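Local coordinates for xyloglucan-specific endo-beta-1,4-glucanase BoGH5A (PDB 3ZMR), which hydrolyses internal beta-1,4-glucosidic linkages in the backbone of xyloglucan with retention of the beta-configuration, releasing xyloglucan oligosaccharides, at residues Y210-I215 against L256-N261; V126-T131 against D169-P174; I393-P398 against L435-G440. All blocks are in the same frame, centred on the assembly; numbering follows the deposited sequence. Where two conformers were deposited one is given.

Contact 1: Y210-I215 against L256-N261. With GLC (alpha-D-glucopyranose), chain L; BGC (beta-D-glucopyranose), chain C.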
loop_
_atom_site.group_PDB
_atom_site.type_symbol
_atom_site.label_atom_id
_atom_site.label_comp_id
_atom_site.label_asym_id
_atom_site.label_seq_id
_atom_site.Cartn_x
_atom_site.Cartn_y
_atom_site.Cartn_z
ATOM N N TYR A 210 -9.332 -14.359 5.805
ATOM C CA TYR A 210 -8.753 -13.031 6.020
ATOM C C TYR A 210 -9.432 -12.056 5.093
ATOM O O TYR A 210 -9.736 -12.399 3.947
ATOM C CB TYR A 210 -7.244 -13.019 5.778
ATOM C CG TYR A 210 -6.421 -13.714 6.845
ATOM C CD1 TYR A 210 -5.926 -13.014 7.926
ATOM C CD2 TYR A 210 -6.099 -15.060 6.732
ATOM C CE1 TYR A 210 -5.154 -13.629 8.891
ATOM C CE2 TYR A 210 -5.357 -15.691 7.705
ATOM C CZ TYR A 210 -4.896 -14.959 8.796
ATOM O OH TYR A 210 -4.130 -15.573 9.770
ATOM N N VAL A 211 -9.636 -10.825 5.568
ATOM C CA VAL A 211 -10.334 -9.791 4.804
ATOM C C VAL A 211 -9.497 -8.525 4.778
ATOM O O VAL A 211 -9.025 -8.094 5.824
ATOM C CB VAL A 211 -11.728 -9.485 5.365
ATOM C CG1 VAL A 211 -12.387 -8.367 4.578
ATOM C CG2 VAL A 211 -12.567 -10.780 5.373
ATOM N N ILE A 212 -9.304 -7.953 3.603
ATOM C CA ILE A 212 -8.679 -6.672 3.399
ATOM C C ILE A 212 -9.712 -5.690 2.838
ATOM O O ILE A 212 -10.349 -5.993 1.811
ATOM C CB ILE A 212 -7.497 -6.766 2.413
ATOM C CG1 ILE A 212 -6.386 -7.692 2.903
ATOM C CG2 ILE A 212 -6.940 -5.380 2.115
ATOM C CD1 ILE A 212 -5.461 -8.199 1.810
ATOM N N ILE A 213 -9.919 -4.551 3.490
ATOM C CA ILE A 213 -10.733 -3.450 2.937
ATOM C C ILE A 213 -9.838 -2.248 2.672
ATOM O O ILE A 213 -8.881 -2.003 3.419
ATOM C CB ILE A 213 -11.920 -3.061 3.831
ATOM C CG1 ILE A 213 -11.478 -2.651 5.237
ATOM C CG2 ILE A 213 -12.929 -4.203 3.866
ATOM C CD1 ILE A 213 -12.610 -2.121 6.094
ATOM N N ASN A 214 -10.135 -1.492 1.631
ATOM C CA ASN A 214 -9.375 -0.307 1.284
ATOM C C ASN A 214 -10.288 0.896 1.053
ATOM O O ASN A 214 -11.496 0.844 1.296
ATOM C CB ASN A 214 -8.445 -0.576 0.110
ATOM C CG ASN A 214 -9.143 -0.558 -1.236
ATOM O OD1 ASN A 214 -10.364 -0.393 -1.331
ATOM N ND2 ASN A 214 -8.384 -0.807 -2.279
ATOM N N ILE A 215 -9.683 2.007 0.657
ATOM C CA ILE A 215 -10.384 3.066 -0.099
ATOM C C ILE A 215 -9.775 3.003 -1.508
ATOM O O ILE A 215 -8.580 3.175 -1.688
ATOM C CB ILE A 215 -10.223 4.471 0.510
ATOM C CG1 ILE A 215 -10.764 4.538 1.939
ATOM C CG2 ILE A 215 -10.967 5.466 -0.389
ATOM C CD1 ILE A 215 -10.491 5.869 2.596
ATOM N N LEU A 256 -7.760 -6.742 7.954
ATOM C CA LEU A 256 -6.672 -5.807 7.638
ATOM C C LEU A 256 -7.221 -4.613 6.880
ATOM O O LEU A 256 -8.230 -4.733 6.150
ATOM C CB LEU A 256 -5.582 -6.489 6.790
ATOM C CG LEU A 256 -4.782 -7.667 7.402
ATOM C CD1 LEU A 256 -5.516 -8.984 7.270
ATOM C CD2 LEU A 256 -3.413 -7.781 6.732
ATOM N N PHE A 257 -6.581 -3.458 7.087
ATOM C CA PHE A 257 -6.917 -2.242 6.353
ATOM C C PHE A 257 -5.807 -1.896 5.375
ATOM O O PHE A 257 -4.632 -1.988 5.716
ATOM C CB PHE A 257 -7.112 -1.020 7.264
ATOM C CG PHE A 257 -8.129 -1.156 8.376
ATOM C CD1 PHE A 257 -9.240 -1.997 8.330
ATOM C CD2 PHE A 257 -7.994 -0.319 9.478
ATOM C CE1 PHE A 257 -10.125 -2.028 9.379
ATOM C CE2 PHE A 257 -8.897 -0.344 10.507
ATOM C CZ PHE A 257 -9.954 -1.206 10.474
ATOM N N ALA A 258 -6.198 -1.482 4.171
ATOM C CA ALA A 258 -5.249 -1.006 3.147
ATOM C C ALA A 258 -5.585 0.440 2.790
ATOM O O ALA A 258 -6.693 0.721 2.360
ATOM C CB ALA A 258 -5.304 -1.875 1.893
ATOM N N GLY A 259 -4.629 1.364 2.970
ATOM C CA GLY A 259 -4.994 2.777 3.049
ATOM C C GLY A 259 -5.473 3.411 1.738
ATOM O O GLY A 259 -6.354 4.282 1.736
ATOM N N THR A 260 -4.842 2.977 0.648
ATOM C CA THR A 260 -5.030 3.571 -0.676
ATOM C C THR A 260 -4.985 2.465 -1.732
ATOM O O THR A 260 -4.729 1.313 -1.415
ATOM C CB THR A 260 -3.940 4.641 -0.994
ATOM O OG1 THR A 260 -2.687 3.991 -1.270
ATOM C CG2 THR A 260 -3.784 5.654 0.139
ATOM N N ASN A 261 -5.200 2.844 -2.985
ATOM C CA ASN A 261 -5.070 1.910 -4.082
ATOM C C ASN A 261 -3.843 2.303 -4.928
ATOM O O ASN A 261 -2.719 2.175 -4.447
ATOM C CB ASN A 261 -6.370 1.831 -4.871
ATOM C CG ASN A 261 -6.348 0.742 -5.922
ATOM O OD1 ASN A 261 -5.905 -0.370 -5.657
ATOM N ND2 ASN A 261 -6.837 1.051 -7.122
HETATM C C1 GLC L . -5.829 -2.004 -10.971
HETATM C C2 GLC L . -7.013 -1.291 -10.329
HETATM C C3 GLC L . -8.341 -1.964 -10.679
HETATM C C4 GLC L . -8.405 -2.070 -12.206
HETATM C C5 GLC L . -7.108 -2.674 -12.765
HETATM C C6 GLC L . -7.098 -2.837 -14.282
HETATM O O2 GLC L . -6.793 -1.215 -8.945
HETATM O O3 GLC L . -9.465 -1.270 -10.091
HETATM O O4 GLC L . -9.489 -2.913 -12.485
HETATM O O5 GLC L . -5.995 -1.910 -12.361
HETATM O O6 GLC L . -7.599 -4.131 -14.559
HETATM C C2 BGC C . -6.899 -1.123 -10.257
HETATM C C3 BGC C . -8.162 -1.895 -10.672
HETATM C C4 BGC C . -8.223 -2.144 -12.176
HETATM C C5 BGC C . -6.882 -2.811 -12.514
HETATM C C6 BGC C . -6.826 -3.200 -13.981
HETATM C C1 BGC C . -5.567 -1.602 -10.852
HETATM O O2 BGC C . -6.795 -1.140 -8.834
HETATM O O3 BGC C . -9.319 -1.140 -10.253
HETATM O O4 BGC C . -9.404 -2.929 -12.506
HETATM O O5 BGC C . -5.775 -1.933 -12.227
HETATM O O6 BGC C . -7.244 -2.052 -14.739
HETATM O O HOH W 1 -5.326 -1.379 -1.747
HETATM O O HOH W 2 -7.409 5.757 -0.951
#
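L256 meets Y210-I215 with both backbone and side chain, as its strand, the fourth of the (beta/alpha)8, or TIM, barrel, runs parallel to the third, 210-214. Its N-H bonds almost straight to V211 O (2.8 Å), and its carbonyl accepts I213 N. Its CD1 branch slants against Y210 CD1 at 4.1 Å, while its CB rests on I212 CG1. F257 turns to the other face of the sheet, where its ring atoms CD1 and CE1 lie beside I213. CG1 of I213 sits between its backbone N and carbonyl carbon (chi1 58°), 3.9 Å from F257 CD1. A258 returns to the face of L256: its N bonds to I213 O at 2.8 Å, and its methyl touches I212 CG2 and N214 CB. Beyond it water takes over from direct bonding. One molecule donates to both G259 O and I215 O; a second donates to T260 O and accepts from N214 ND2. I215 N, although buried, finds no partner. The loop after strand 255-258 carries the substrate-binding N261, which, with CG anti to the backbone N (chi1 -173°), reaches the sugar ring modelled as both anomers, and its ND2 donates to O2 of the beta form at 2.8 Å. N214 OD1 accepts from the backbone N of V175, N214 ND2 bonds to H216 ND1, and H216 NE2 hydrogen-bonds the same sugar. The apolar, directly bonded part of the strand pair thus gives way to a hydrated polar end, where N214 acts as a second-shell residue for H216 and the N261 amide presents its nitrogen to the substrate hydroxyl.

Contact 2: V126-T131 against D169-P174; sequences VNVGNT and DVVRIP. With BGC (beta-D-glucopyranose), chain B; BGC (beta-D-glucopyranose), chain D.
V126-V128 and V170-R172 pair as parallel strands: V126 N bonds to V170 O, V126 O accepts R172 N at 2.9 Å, and V128 N continues the pattern to R172 O. N127 and R172 point to the same face of the sheet and run side by side. The arginine is extended, with CG anti to the backbone N (chi1 178°), and its NH1 meets N127 OD1 at 2.8 Å. That oxygen lies in the guanidinium plane, although the amide is turned 82° against it. N127 ND2 bonds to the carbonyls of G394 and Y436, so both ends of the amide are held. The NH1 end of R172 also forms a salt bridge with E395, the inferred nucleophile, NE forms one with E334, and NH2 bonds to N261, which fixes the guanidinium's rotation. On the opposite face, V128 CG2 presses on V171 CG2 at 3.3 Å, tighter than normal packing. Past the paired residues a water donates to V128 O and P174 O. The loop then turns, with T131 OG1 donating to G129 O at 2.7 Å, and carries N130 to the glycan, where ND2 donates to O3 of the chain B glucose at 2.8 Å. Helix 157-165 lies outside the pair, its F160 touching V128, V171 and I173, while strands 433-436 and 210-214 flank the pair in the barrel wall and the side chains of N127 and R172 face inward, both touching L435.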
loop_
_atom_site.group_PDB
_atom_site.type_symbol
_atom_site.label_atom_id
_atom_site.label_comp_id
_atom_site.label_asym_id
_atom_site.label_seq_id
_atom_site.Cartn_x
_atom_site.Cartn_y
_atom_site.Cartn_z
ATOM N N VAL A 126 -8.171 -13.828 -3.423
ATOM C CA VAL A 126 -8.905 -13.258 -4.550
ATOM C C VAL A 126 -9.498 -11.910 -4.156
ATOM O O VAL A 126 -9.723 -11.624 -2.986
ATOM C CB VAL A 126 -10.028 -14.244 -4.998
ATOM C CG1 VAL A 126 -11.119 -14.360 -3.947
ATOM C CG2 VAL A 126 -10.616 -13.918 -6.357
ATOM N N ASN A 127 -9.740 -11.078 -5.159
ATOM C CA ASN A 127 -10.473 -9.851 -5.022
ATOM C C ASN A 127 -11.937 -10.045 -5.327
ATOM O O ASN A 127 -12.282 -10.801 -6.233
ATOM C CB ASN A 127 -9.988 -8.801 -6.003
ATOM C CG ASN A 127 -8.659 -8.180 -5.620
ATOM O OD1 ASN A 127 -8.645 -7.108 -5.036
ATOM N ND2 ASN A 127 -7.549 -8.831 -5.953
ATOM N N VAL A 128 -12.795 -9.326 -4.621
ATOM C CA VAL A 128 -14.204 -9.143 -4.997
ATOM C C VAL A 128 -14.260 -7.802 -5.745
ATOM O O VAL A 128 -14.721 -6.773 -5.231
ATOM C CB VAL A 128 -15.157 -9.150 -3.778
ATOM C CG1 VAL A 128 -16.619 -9.035 -4.220
ATOM C CG2 VAL A 128 -14.977 -10.415 -2.973
ATOM N N GLY A 129 -13.733 -7.811 -6.956
ATOM C CA GLY A 129 -13.563 -6.614 -7.729
ATOM C C GLY A 129 -14.828 -6.124 -8.424
ATOM O O GLY A 129 -15.809 -6.865 -8.601
ATOM N N ASN A 130 -14.783 -4.850 -8.806
ATOM C CA ASN A 130 -15.878 -4.155 -9.515
ATOM C C ASN A 130 -17.206 -4.277 -8.787
ATOM O O ASN A 130 -18.288 -4.437 -9.383
ATOM C CB ASN A 130 -16.003 -4.623 -10.957
ATOM C CG ASN A 130 -14.956 -4.018 -11.872
ATOM O OD1 ASN A 130 -14.000 -3.363 -11.454
ATOM N ND2 ASN A 130 -15.127 -4.281 -13.177
ATOM N N THR A 131 -17.120 -4.126 -7.475
ATOM C CA THR A 131 -18.262 -4.339 -6.600
ATOM C C THR A 131 -18.416 -3.162 -5.623
ATOM O O THR A 131 -18.956 -2.124 -6.030
ATOM C CB THR A 131 -18.234 -5.747 -5.989
ATOM O OG1 THR A 131 -18.027 -6.713 -7.034
ATOM C CG2 THR A 131 -19.536 -6.067 -5.265
ATOM N N ASP A 169 -7.548 -18.333 1.121
ATOM C CA ASP A 169 -7.630 -17.936 2.521
ATOM C C ASP A 169 -7.778 -16.437 2.788
ATOM O O ASP A 169 -7.959 -16.035 3.930
ATOM C CB ASP A 169 -6.469 -18.522 3.298
ATOM C CG ASP A 169 -6.581 -20.052 3.422
ATOM O OD1 ASP A 169 -7.692 -20.609 3.711
ATOM O OD2 ASP A 169 -5.578 -20.700 3.192
ATOM N N VAL A 170 -7.695 -15.626 1.730
ATOM C CA VAL A 170 -7.779 -14.155 1.826
ATOM C C VAL A 170 -8.713 -13.617 0.757
ATOM O O VAL A 170 -8.667 -14.066 -0.385
ATOM C CB VAL A 170 -6.404 -13.471 1.571
ATOM C CG1 VAL A 170 -6.483 -11.955 1.764
ATOM C CG2 VAL A 170 -5.321 -14.051 2.429
ATOM N N VAL A 171 -9.508 -12.629 1.113
ATOM C CA VAL A 171 -10.272 -11.862 0.120
ATOM C C VAL A 171 -9.943 -10.379 0.301
ATOM O O VAL A 171 -9.915 -9.869 1.434
ATOM C CB VAL A 171 -11.793 -12.127 0.180
ATOM C CG1 VAL A 171 -12.428 -11.740 1.511
ATOM C CG2 VAL A 171 -12.513 -11.455 -0.974
ATOM N N ARG A 172 -9.613 -9.713 -0.803
ATOM C CA ARG A 172 -9.523 -8.254 -0.845
ATOM C C ARG A 172 -10.829 -7.719 -1.405
ATOM O O ARG A 172 -11.317 -8.189 -2.447
ATOM C CB ARG A 172 -8.336 -7.823 -1.716
ATOM C CG ARG A 172 -8.160 -6.318 -1.877
ATOM C CD ARG A 172 -6.835 -6.010 -2.513
ATOM N NE ARG A 172 -6.520 -4.612 -2.772
ATOM C CZ ARG A 172 -6.707 -3.992 -3.940
ATOM N NH1 ARG A 172 -7.334 -4.581 -4.945
ATOM N NH2 ARG A 172 -6.259 -2.757 -4.122
ATOM N N ILE A 173 -11.419 -6.792 -0.652
ATOM C CA ILE A 173 -12.688 -6.132 -0.953
ATOM C C ILE A 173 -12.382 -4.660 -1.201
ATOM O O ILE A 173 -12.291 -3.872 -0.251
ATOM C CB ILE A 173 -13.716 -6.311 0.175
ATOM C CG1 ILE A 173 -13.918 -7.786 0.505
ATOM C CG2 ILE A 173 -15.040 -5.645 -0.188
ATOM C CD1 ILE A 173 -14.906 -8.073 1.626
ATOM N N PRO A 174 -12.186 -4.258 -2.468
ATOM C CA PRO A 174 -12.090 -2.831 -2.770
ATOM C C PRO A 174 -13.394 -2.121 -2.362
ATOM O O PRO A 174 -14.493 -2.689 -2.543
ATOM C CB PRO A 174 -11.928 -2.824 -4.302
ATOM C CG PRO A 174 -11.307 -4.120 -4.625
ATOM C CD PRO A 174 -11.952 -5.073 -3.685
HETATM C C2 BGC B . -11.336 -3.428 -13.956
HETATM C C3 BGC B . -12.319 -2.856 -14.984
HETATM C C4 BGC B . -12.914 -1.547 -14.446
HETATM C C5 BGC B . -11.777 -0.636 -14.029
HETATM C C6 BGC B . -12.211 0.704 -13.458
HETATM C C1 BGC B . -10.293 -2.395 -13.529
HETATM O O2 BGC B . -10.696 -4.571 -14.540
HETATM O O3 BGC B . -13.383 -3.755 -15.306
HETATM O O4 BGC B . -13.634 -0.829 -15.454
HETATM O O5 BGC B . -10.983 -1.270 -13.039
HETATM O O6 BGC B . -11.138 1.582 -13.718
HETATM C C2 BGC D . -15.477 0.590 -16.005
HETATM C C3 BGC D . -16.981 0.820 -15.870
HETATM C C4 BGC D . -17.737 -0.483 -16.178
HETATM C C5 BGC D . -17.134 -1.657 -15.408
HETATM C C6 BGC D . -17.775 -2.981 -15.747
HETATM C C1 BGC D . -15.029 -0.631 -15.222
HETATM O O2 BGC D . -14.762 1.749 -15.581
HETATM O O3 BGC D . -17.345 1.933 -16.719
HETATM O O4 BGC D . -19.126 -0.433 -15.784
HETATM O O5 BGC D . -15.742 -1.774 -15.666
HETATM O O6 BGC D . -17.577 -3.271 -17.141
HETATM O O HOH W 3 -15.779 -4.945 -3.452
#

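Contact 3: I393-P398 against L435-G440. With GLC (alpha-D-glucopyranose), chain L; BGC (beta-D-glucopyranose), chain C.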
loop_
_atom_site.group_PDB
_atom_site.type_symbol
_atom_site.label_atom_id
_atom_site.label_comp_id
_atom_site.label_asym_id
_atom_site.label_seq_id
_atom_site.Cartn_x
_atom_site.Cartn_y
_atom_site.Cartn_z
ATOM N N ILE A 393 0.806 -8.964 -3.237
ATOM C CA ILE A 393 0.512 -8.630 -4.631
ATOM C C ILE A 393 -1.009 -8.559 -4.682
ATOM O O ILE A 393 -1.726 -9.558 -4.835
ATOM C CB ILE A 393 1.123 -9.636 -5.639
ATOM C CG1 ILE A 393 2.659 -9.689 -5.476
ATOM C CG2 ILE A 393 0.708 -9.341 -7.088
ATOM C CD1 ILE A 393 3.377 -8.367 -5.675
ATOM N N GLY A 394 -1.502 -7.340 -4.478
ATOM C CA GLY A 394 -2.926 -7.131 -4.197
ATOM C C GLY A 394 -3.859 -7.392 -5.356
ATOM O O GLY A 394 -5.054 -7.633 -5.138
ATOM N N GLU A 395 -3.299 -7.323 -6.569
ATOM C CA GLU A 395 -3.992 -7.674 -7.789
ATOM C C GLU A 395 -3.000 -8.252 -8.788
ATOM O O GLU A 395 -1.912 -7.718 -8.952
ATOM C CB GLU A 395 -4.657 -6.461 -8.450
ATOM C CG GLU A 395 -5.627 -5.683 -7.597
ATOM C CD GLU A 395 -6.208 -4.470 -8.298
ATOM O OE1 GLU A 395 -6.124 -4.382 -9.550
ATOM O OE2 GLU A 395 -6.739 -3.572 -7.575
ATOM N N TYR A 396 -3.414 -9.328 -9.453
ATOM C CA TYR A 396 -2.756 -9.839 -10.659
ATOM C C TYR A 396 -3.848 -10.569 -11.443
ATOM O O TYR A 396 -4.863 -10.984 -10.878
ATOM C CB TYR A 396 -1.542 -10.773 -10.353
ATOM C CG TYR A 396 -1.992 -12.105 -9.883
ATOM C CD1 TYR A 396 -2.394 -12.321 -8.562
ATOM C CD2 TYR A 396 -2.080 -13.199 -10.766
ATOM C CE1 TYR A 396 -2.884 -13.552 -8.145
ATOM C CE2 TYR A 396 -2.607 -14.404 -10.372
ATOM C CZ TYR A 396 -2.997 -14.598 -9.065
ATOM O OH TYR A 396 -3.534 -15.820 -8.648
ATOM N N GLY A 397 -3.597 -10.820 -12.722
ATOM C CA GLY A 397 -4.427 -11.730 -13.505
ATOM C C GLY A 397 -4.752 -11.208 -14.891
ATOM O O GLY A 397 -4.832 -10.004 -15.120
ATOM N N PRO A 398 -4.905 -12.141 -15.848
ATOM C CA PRO A 398 -5.242 -11.758 -17.206
ATOM C C PRO A 398 -6.745 -11.778 -17.490
ATOM O O PRO A 398 -7.490 -12.638 -16.967
ATOM C CB PRO A 398 -4.555 -12.853 -18.020
ATOM C CG PRO A 398 -4.699 -14.067 -17.158
ATOM C CD PRO A 398 -4.655 -13.596 -15.742
ATOM N N LEU A 435 -3.014 -12.133 -4.774
ATOM C CA LEU A 435 -4.485 -11.984 -4.804
ATOM C C LEU A 435 -4.982 -11.717 -6.240
ATOM O O LEU A 435 -4.657 -10.720 -6.857
ATOM C CB LEU A 435 -4.951 -10.864 -3.871
ATOM C CG LEU A 435 -4.368 -10.825 -2.465
ATOM C CD1 LEU A 435 -4.993 -9.669 -1.701
ATOM C CD2 LEU A 435 -4.604 -12.131 -1.767
ATOM N N TYR A 436 -5.735 -12.694 -6.744
ATOM C CA TYR A 436 -6.243 -12.704 -8.123
ATOM C C TYR A 436 -7.330 -11.653 -8.331
ATOM O O TYR A 436 -8.198 -11.482 -7.501
ATOM C CB TYR A 436 -6.810 -14.094 -8.441
ATOM C CG TYR A 436 -7.341 -14.214 -9.860
ATOM C CD1 TYR A 436 -6.497 -14.427 -10.937
ATOM C CD2 TYR A 436 -8.692 -14.066 -10.111
ATOM C CE1 TYR A 436 -7.008 -14.510 -12.233
ATOM C CE2 TYR A 436 -9.194 -14.102 -11.392
ATOM C CZ TYR A 436 -8.352 -14.346 -12.447
ATOM O OH TYR A 436 -8.819 -14.375 -13.721
ATOM N N TRP A 437 -7.279 -10.983 -9.480
ATOM C CA TRP A 437 -8.262 -9.962 -9.851
ATOM C C TRP A 437 -9.489 -10.602 -10.489
ATOM O O TRP A 437 -9.484 -10.955 -11.665
ATOM C CB TRP A 437 -7.664 -8.891 -10.779
ATOM C CG TRP A 437 -8.663 -7.813 -11.046
ATOM C CD1 TRP A 437 -9.291 -7.560 -12.238
ATOM C CD2 TRP A 437 -9.207 -6.858 -10.108
ATOM N NE1 TRP A 437 -10.154 -6.518 -12.092
ATOM C CE2 TRP A 437 -10.152 -6.072 -10.808
ATOM C CE3 TRP A 437 -9.003 -6.609 -8.771
ATOM C CZ2 TRP A 437 -10.889 -5.024 -10.201
ATOM C CZ3 TRP A 437 -9.728 -5.574 -8.164
ATOM C CH2 TRP A 437 -10.650 -4.792 -8.876
ATOM N N ASP A 438 -10.533 -10.758 -9.693
ATOM C CA ASP A 438 -11.852 -11.238 -10.132
ATOM C C ASP A 438 -12.761 -10.035 -10.114
ATOM O O ASP A 438 -13.006 -9.451 -9.051
ATOM C CB ASP A 438 -12.333 -12.363 -9.227
ATOM C CG ASP A 438 -13.733 -12.860 -9.556
ATOM O OD1 ASP A 438 -14.626 -12.025 -9.838
ATOM O OD2 ASP A 438 -13.953 -14.091 -9.402
ATOM N N ALA A 439 -13.263 -9.658 -11.291
ATOM C CA ALA A 439 -14.154 -8.483 -11.424
ATOM C C ALA A 439 -15.576 -8.905 -11.778
ATOM O O ALA A 439 -16.418 -8.061 -12.098
ATOM C CB ALA A 439 -13.626 -7.509 -12.463
ATOM N N GLY A 440 -15.856 -10.204 -11.677
ATOM C CA GLY A 440 -17.191 -10.746 -12.021
ATOM C C GLY A 440 -17.553 -10.786 -13.494
ATOM O O GLY A 440 -18.728 -10.987 -13.839
HETATM C C1 GLC L . -5.829 -2.004 -10.971
HETATM C C2 GLC L . -7.013 -1.291 -10.329
HETATM C C3 GLC L . -8.341 -1.964 -10.679
HETATM C C4 GLC L . -8.405 -2.070 -12.206
HETATM C C5 GLC L . -7.108 -2.674 -12.765
HETATM C C6 GLC L . -7.098 -2.837 -14.282
HETATM O O2 GLC L . -6.793 -1.215 -8.945
HETATM O O3 GLC L . -9.465 -1.270 -10.091
HETATM O O4 GLC L . -9.489 -2.913 -12.485
HETATM O O5 GLC L . -5.995 -1.910 -12.361
HETATM O O6 GLC L . -7.599 -4.131 -14.559
HETATM C C2 BGC C . -6.899 -1.123 -10.257
HETATM C C3 BGC C . -8.162 -1.895 -10.672
HETATM C C4 BGC C . -8.223 -2.144 -12.176
HETATM C C5 BGC C . -6.882 -2.811 -12.514
HETATM C C6 BGC C . -6.826 -3.200 -13.981
HETATM C C1 BGC C . -5.567 -1.602 -10.852
HETATM O O2 BGC C . -6.795 -1.140 -8.834
HETATM O O3 BGC C . -9.319 -1.140 -10.253
HETATM O O4 BGC C . -9.404 -2.929 -12.506
HETATM O O5 BGC C . -5.775 -1.933 -12.227
HETATM O O6 BGC C . -7.244 -2.052 -14.739
HETATM O O HOH W 4 -7.803 -11.381 -13.841
#
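I393 O accepts L435 N at 2.9 Å as the two strands run parallel. The carbonyl of G394 then lies against L435 CB. E395 runs extended alongside W437, carboxylate and indole planes 23° apart, with E395 CD 3.6 Å from W437 CE3. Its OE1 is placed over the same indole face, offset toward the rim, over which C3 of the sugar also lies. At the far end, E395 OE2 is 2.7 Å from O2 of the beta anomer, and E395 OE1 comes within 3.1 Å of C1 of the same anomer. Outside the pair, Y338 bonds to OE1. Y396 N makes a weak bond to L435 O, whereas the Y396 carbonyl accepts W437 N firmly at 2.8 Å. With CG between the backbone N and the carbonyl carbon (chi1 75°), the Y396 ring swings across the neighbouring strand and brings CE1 to 3.3 Å from Y436 N. The edge of Y436 points at the face of Y396 in a T-shaped pair, planes at 79° and centroids 5.7 Å apart. G397, at phi and psi where a side chain would strike the preceding carbonyl, packs its CA 4.0 Å from Y436 CE1. P398 CD lies against Y436 CE1. Strand 391-396, helix 406-429 and strand 433-436 form a beta-alpha-beta crossover of the TIM barrel. A nucleophile at the C-terminal end of the seventh strand, the role inferred for E395, with an aromatic sugar platform following the eighth, is the active-site layout of family 5 glycoside hydrolases.

From the N terminus, contact 2 comes first, closing a loop through helix 157-165 between the first two barrel strands. Contact 1 follows, bringing the third and fourth strands together around helix 227-248, and contact 3 joins the seventh to the eighth around helix 406-429. The three loops run in series; none nests within or crosses another. Contacts 1 and 2 are adjoining, since strands 170-173 and 210-214 are neighbours, with I173 N meeting I212 O. Contacts 2 and 3 meet where the barrel closes, strand 125-127 lying beside 433-436 and N127 N reaching Y436 O. Contacts 1 and 3 converge on one glucose from different parts of the barrel rim.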